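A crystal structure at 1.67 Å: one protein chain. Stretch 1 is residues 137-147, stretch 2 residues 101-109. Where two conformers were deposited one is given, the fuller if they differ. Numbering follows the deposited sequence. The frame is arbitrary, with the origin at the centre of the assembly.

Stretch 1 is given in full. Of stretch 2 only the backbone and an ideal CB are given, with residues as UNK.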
# COMPACT_ATOMS: atom_id res chain seq x y z
N ALA A 137 -4.21 -22.31 12.56
CA ALA A 137 -4.36 -22.37 14.01
C ALA A 137 -3.18 -21.75 14.74
O ALA A 137 -3.33 -21.13 15.79
CB ALA A 137 -4.58 -23.81 14.47
N PHE A 138 -1.97 -21.90 14.17
CA PHE A 138 -0.79 -21.28 14.73
C PHE A 138 -0.87 -19.75 14.61
O PHE A 138 -0.63 -19.02 15.57
CB PHE A 138 0.47 -21.85 14.04
CG PHE A 138 1.77 -21.19 14.44
CD1 PHE A 138 1.99 -20.71 15.73
CD2 PHE A 138 2.81 -21.09 13.52
CE1 PHE A 138 3.19 -20.14 16.09
CE2 PHE A 138 4.01 -20.53 13.88
CZ PHE A 138 4.21 -20.05 15.16
N HIS A 139 -1.22 -19.25 13.42
CA HIS A 139 -1.35 -17.82 13.23
C HIS A 139 -2.44 -17.27 14.16
O HIS A 139 -2.27 -16.24 14.80
CB HIS A 139 -1.66 -17.50 11.78
CG HIS A 139 -0.47 -17.57 10.85
ND1 HIS A 139 0.44 -18.61 10.84
CD2 HIS A 139 -0.07 -16.71 9.89
CE1 HIS A 139 1.35 -18.38 9.90
NE2 HIS A 139 1.04 -17.25 9.30
N ARG A 140 -3.55 -17.99 14.26
CA ARG A 140 -4.62 -17.56 15.15
C ARG A 140 -4.16 -17.45 16.61
O ARG A 140 -4.51 -16.50 17.30
CB ARG A 140 -5.80 -18.51 15.03
CG ARG A 140 -7.00 -18.07 15.84
CD ARG A 140 -8.11 -19.06 15.67
NE ARG A 140 -8.57 -19.14 14.29
CZ ARG A 140 -8.58 -20.22 13.52
NH1 ARG A 140 -8.12 -21.39 13.97
NH2 ARG A 140 -9.07 -20.12 12.29
N TRP A 141 -3.40 -18.45 17.07
CA TRP A 141 -2.82 -18.43 18.40
C TRP A 141 -1.94 -17.20 18.60
O TRP A 141 -1.99 -16.55 19.65
CB TRP A 141 -2.03 -19.73 18.68
CG TRP A 141 -1.41 -19.70 20.02
CD1 TRP A 141 -2.01 -20.08 21.19
CD2 TRP A 141 -0.12 -19.20 20.36
NE1 TRP A 141 -1.17 -19.84 22.24
CE2 TRP A 141 -0.00 -19.31 21.77
CE3 TRP A 141 0.95 -18.68 19.63
CZ2 TRP A 141 1.15 -18.92 22.45
CZ3 TRP A 141 2.08 -18.29 20.31
CH2 TRP A 141 2.17 -18.41 21.70
N LEU A 142 -1.11 -16.88 17.62
CA LEU A 142 -0.24 -15.73 17.74
C LEU A 142 -1.03 -14.46 18.06
O LEU A 142 -0.69 -13.75 18.99
CB LEU A 142 0.62 -15.54 16.47
CG LEU A 142 1.74 -16.54 16.25
CD1 LEU A 142 2.29 -16.38 14.84
CD2 LEU A 142 2.87 -16.37 17.26
N TYR A 143 -2.09 -14.17 17.31
CA TYR A 143 -2.88 -12.96 17.57
C TYR A 143 -3.67 -13.05 18.87
O TYR A 143 -3.73 -12.09 19.62
CB TYR A 143 -3.80 -12.64 16.39
CG TYR A 143 -2.98 -12.27 15.19
CD1 TYR A 143 -2.30 -11.07 15.14
CD2 TYR A 143 -2.82 -13.16 14.14
CE1 TYR A 143 -1.52 -10.74 14.06
CE2 TYR A 143 -2.02 -12.84 13.06
CZ TYR A 143 -1.39 -11.63 13.01
OH TYR A 143 -0.58 -11.28 11.96
N HIS A 144 -4.24 -14.21 19.15
CA HIS A 144 -5.04 -14.36 20.38
C HIS A 144 -4.17 -14.20 21.63
O HIS A 144 -4.56 -13.53 22.59
CB HIS A 144 -5.75 -15.73 20.41
CG HIS A 144 -6.62 -15.94 21.62
ND1 HIS A 144 -6.28 -16.80 22.65
CD2 HIS A 144 -7.82 -15.41 21.96
CE1 HIS A 144 -7.23 -16.79 23.57
NE2 HIS A 144 -8.17 -15.95 23.18
N ALA A 145 -2.99 -14.84 21.64
CA ALA A 145 -2.13 -14.81 22.81
C ALA A 145 -1.25 -13.56 22.87
O ALA A 145 -0.91 -13.07 23.96
CB ALA A 145 -1.29 -16.07 22.84
N ARG A 146 -0.82 -13.06 21.71
CA ARG A 146 0.25 -12.07 21.67
C ARG A 146 -0.14 -10.72 21.05
O ARG A 146 0.71 -9.85 20.94
CB ARG A 146 1.48 -12.63 20.95
CG ARG A 146 1.95 -13.96 21.54
CD ARG A 146 2.46 -13.80 22.96
NE ARG A 146 3.10 -15.03 23.45
CZ ARG A 146 4.35 -15.39 23.16
NH1 ARG A 146 5.10 -14.63 22.39
NH2 ARG A 146 4.85 -16.53 23.64
N ASP A 147 -1.41 -10.54 20.70
CA ASP A 147 -1.91 -9.25 20.24
C ASP A 147 -3.28 -8.96 20.85
O ASP A 147 -4.26 -8.77 20.12
CB ASP A 147 -1.96 -9.21 18.71
CG ASP A 147 -2.33 -7.84 18.17
OD1 ASP A 147 -2.09 -6.84 18.88
OD2 ASP A 147 -2.83 -7.80 17.03
N UNK A 101 7.54 -21.57 24.39
CA UNK A 101 7.60 -20.29 23.66
C UNK A 101 7.67 -20.62 22.17
O UNK A 101 7.82 -21.77 21.79
CB UNK A 101 8.80 -19.44 24.10
N UNK A 102 7.55 -19.59 21.32
CA UNK A 102 7.50 -19.79 19.88
C UNK A 102 8.74 -19.21 19.17
O UNK A 102 9.76 -18.93 19.81
CB UNK A 102 6.23 -19.15 19.32
N UNK A 103 8.67 -19.08 17.84
CA UNK A 103 9.80 -18.55 17.05
C UNK A 103 9.23 -17.93 15.78
O UNK A 103 8.05 -18.08 15.51
CB UNK A 103 10.82 -19.64 16.72
N UNK A 104 10.07 -17.25 14.99
CA UNK A 104 9.48 -16.54 13.85
C UNK A 104 8.76 -17.47 12.87
O UNK A 104 9.32 -18.49 12.44
CB UNK A 104 10.57 -15.77 13.11
N UNK A 105 7.52 -17.11 12.50
CA UNK A 105 6.63 -18.04 11.80
C UNK A 105 6.87 -18.03 10.29
O UNK A 105 6.01 -17.64 9.53
CB UNK A 105 5.17 -17.69 12.09
N UNK A 106 8.07 -18.43 9.88
CA UNK A 106 8.40 -18.45 8.45
C UNK A 106 7.75 -19.65 7.74
O UNK A 106 7.75 -19.74 6.52
CB UNK A 106 9.92 -18.49 8.26
N UNK A 107 7.12 -20.55 8.50
CA UNK A 107 6.71 -21.83 7.92
C UNK A 107 5.68 -21.71 6.78
O UNK A 107 5.78 -22.43 5.79
CB UNK A 107 6.13 -22.72 9.03
N UNK A 108 4.72 -20.78 6.87
CA UNK A 108 3.70 -20.71 5.79
C UNK A 108 4.30 -20.34 4.44
O UNK A 108 3.84 -20.78 3.39
CB UNK A 108 2.62 -19.69 6.15
N UNK A 109 5.32 -19.50 4.49
CA UNK A 109 6.05 -19.09 3.28
C UNK A 109 6.71 -20.31 2.63
O UNK A 109 6.65 -20.48 1.40
CB UNK A 109 7.10 -18.03 3.61

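Stretch 1 is a helix up to Arg-146, and Asp-147 is the first residue to leave helical angles. Stretch 2 runs past one side of it, mostly as loop. Phe-138, His-139, Trp-141, Leu-142 and Arg-146 form the surface it meets.

Position 101 has extended angles, phi -134° and psi 171°. Its CA-to-CB bond points sideways. The ideal CB lies 4.9 Å from Arg-146 NH2, so the helix offers a guanidinium nitrogen at a distance. Polar, acidic or branched apolar side chains would all be possible. The residue is Ile-101. Its end leads away from the helix, with chi1 in p and chi2 in t, and it makes no close contact here.

Position 102 points toward the helix. Its ideal CB is 4.4 Å from Trp-141 CZ3, 4.5 Å from Phe-138 CE1 and 4.8 Å from Leu-142 CD2. Two aromatic rings and a leucine methyl already stand close, so a small or medium side chain suits, such as alanine, serine, threonine or valine. The surroundings do not single out one of these. The residue is Thr-102, with chi1 in t. Its OG1 sits 3.3 Å from Phe-138 CZ, at the ring edge and near its plane, and makes its hydrogen bond elsewhere in the structure. Its CG2 lies 4.1 Å from Trp-141 CZ3, again at a ring edge, and 4.1 Å from Leu-142 CD2. The same methyl is 4.4 Å from Arg-146 NH1.

Position 103 is extended and points away, so stretch 1 sets little limit on its side chain. The residue is Gln-103. Its backbone O approaches Phe-138 CZ at 4.3 Å, at the ring edge.

Position 104 also points away. Its phi of -60° and psi of 131° allow proline as well as many other residues. It is Pro-104, and the O of Pro-104 accepts a hydrogen bond from the backbone N of position 106 at 2.8 Å.

Position 105 points toward the helix. The ideal CB lies 3.5 Å from Phe-138 CE2, 4.2 Å from Leu-142 CD1 and 4.5 Å from His-139 CE1. A compact apolar residue fits, such as alanine, valine or proline, and phi of -86° is compatible with proline. The residue is Pro-105. Its CB packs 3.7 Å from Phe-138 CE2, and its CG lies 4.0 Å from Leu-142 CD1.

Position 106 points away, and many side chains would do. It is Val-106.

Position 107 has helical angles and a sideways CB, with nothing of stretch 1 within 5.5 Å of the ideal CB. Several medium side chains could fit. It is Val-107, deposited in two conformers.

Position 108 is helical and points toward His-139, whose CE1 is 4.2 Å from the ideal CB. A small residue would suit. It is Ala-108, its methyl CB at the same 4.2 Å from His-139 CE1.

Position 109 is helical and out of reach, so the choice is open. It is Thr-109.

Stretch 2 (101-109) ITQPPVVAT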
# COMPACT_ATOMS: atom_id res chain seq x y z
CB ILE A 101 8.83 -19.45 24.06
CG1 ILE A 101 10.14 -20.24 23.86
CG2 ILE A 101 8.70 -18.96 25.50
CD1 ILE A 101 11.40 -19.43 24.02
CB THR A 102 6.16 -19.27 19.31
OG1 THR A 102 5.95 -19.75 17.97
CG2 THR A 102 6.03 -17.76 19.39
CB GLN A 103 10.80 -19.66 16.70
CG GLN A 103 12.15 -19.52 17.39
CD GLN A 103 13.20 -20.50 16.87
OE1 GLN A 103 12.91 -21.40 16.06
NE2 GLN A 103 14.42 -20.32 17.33
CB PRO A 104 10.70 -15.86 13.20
CG PRO A 104 11.66 -15.69 14.33
CD PRO A 104 11.51 -16.95 15.12
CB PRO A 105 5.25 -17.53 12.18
CG PRO A 105 5.43 -16.07 12.38
CD PRO A 105 6.79 -15.93 13.00
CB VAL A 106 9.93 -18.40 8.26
CG1 VAL A 106 10.53 -19.72 8.60
CG2 VAL A 106 10.30 -18.04 6.83
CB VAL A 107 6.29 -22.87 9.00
CG1 VAL A 107 5.10 -22.39 9.82
CG2 VAL A 107 6.07 -24.23 8.36
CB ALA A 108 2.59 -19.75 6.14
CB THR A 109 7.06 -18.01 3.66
OG1 THR A 109 6.33 -16.86 4.07
CG2 THR A 109 7.98 -17.64 2.49
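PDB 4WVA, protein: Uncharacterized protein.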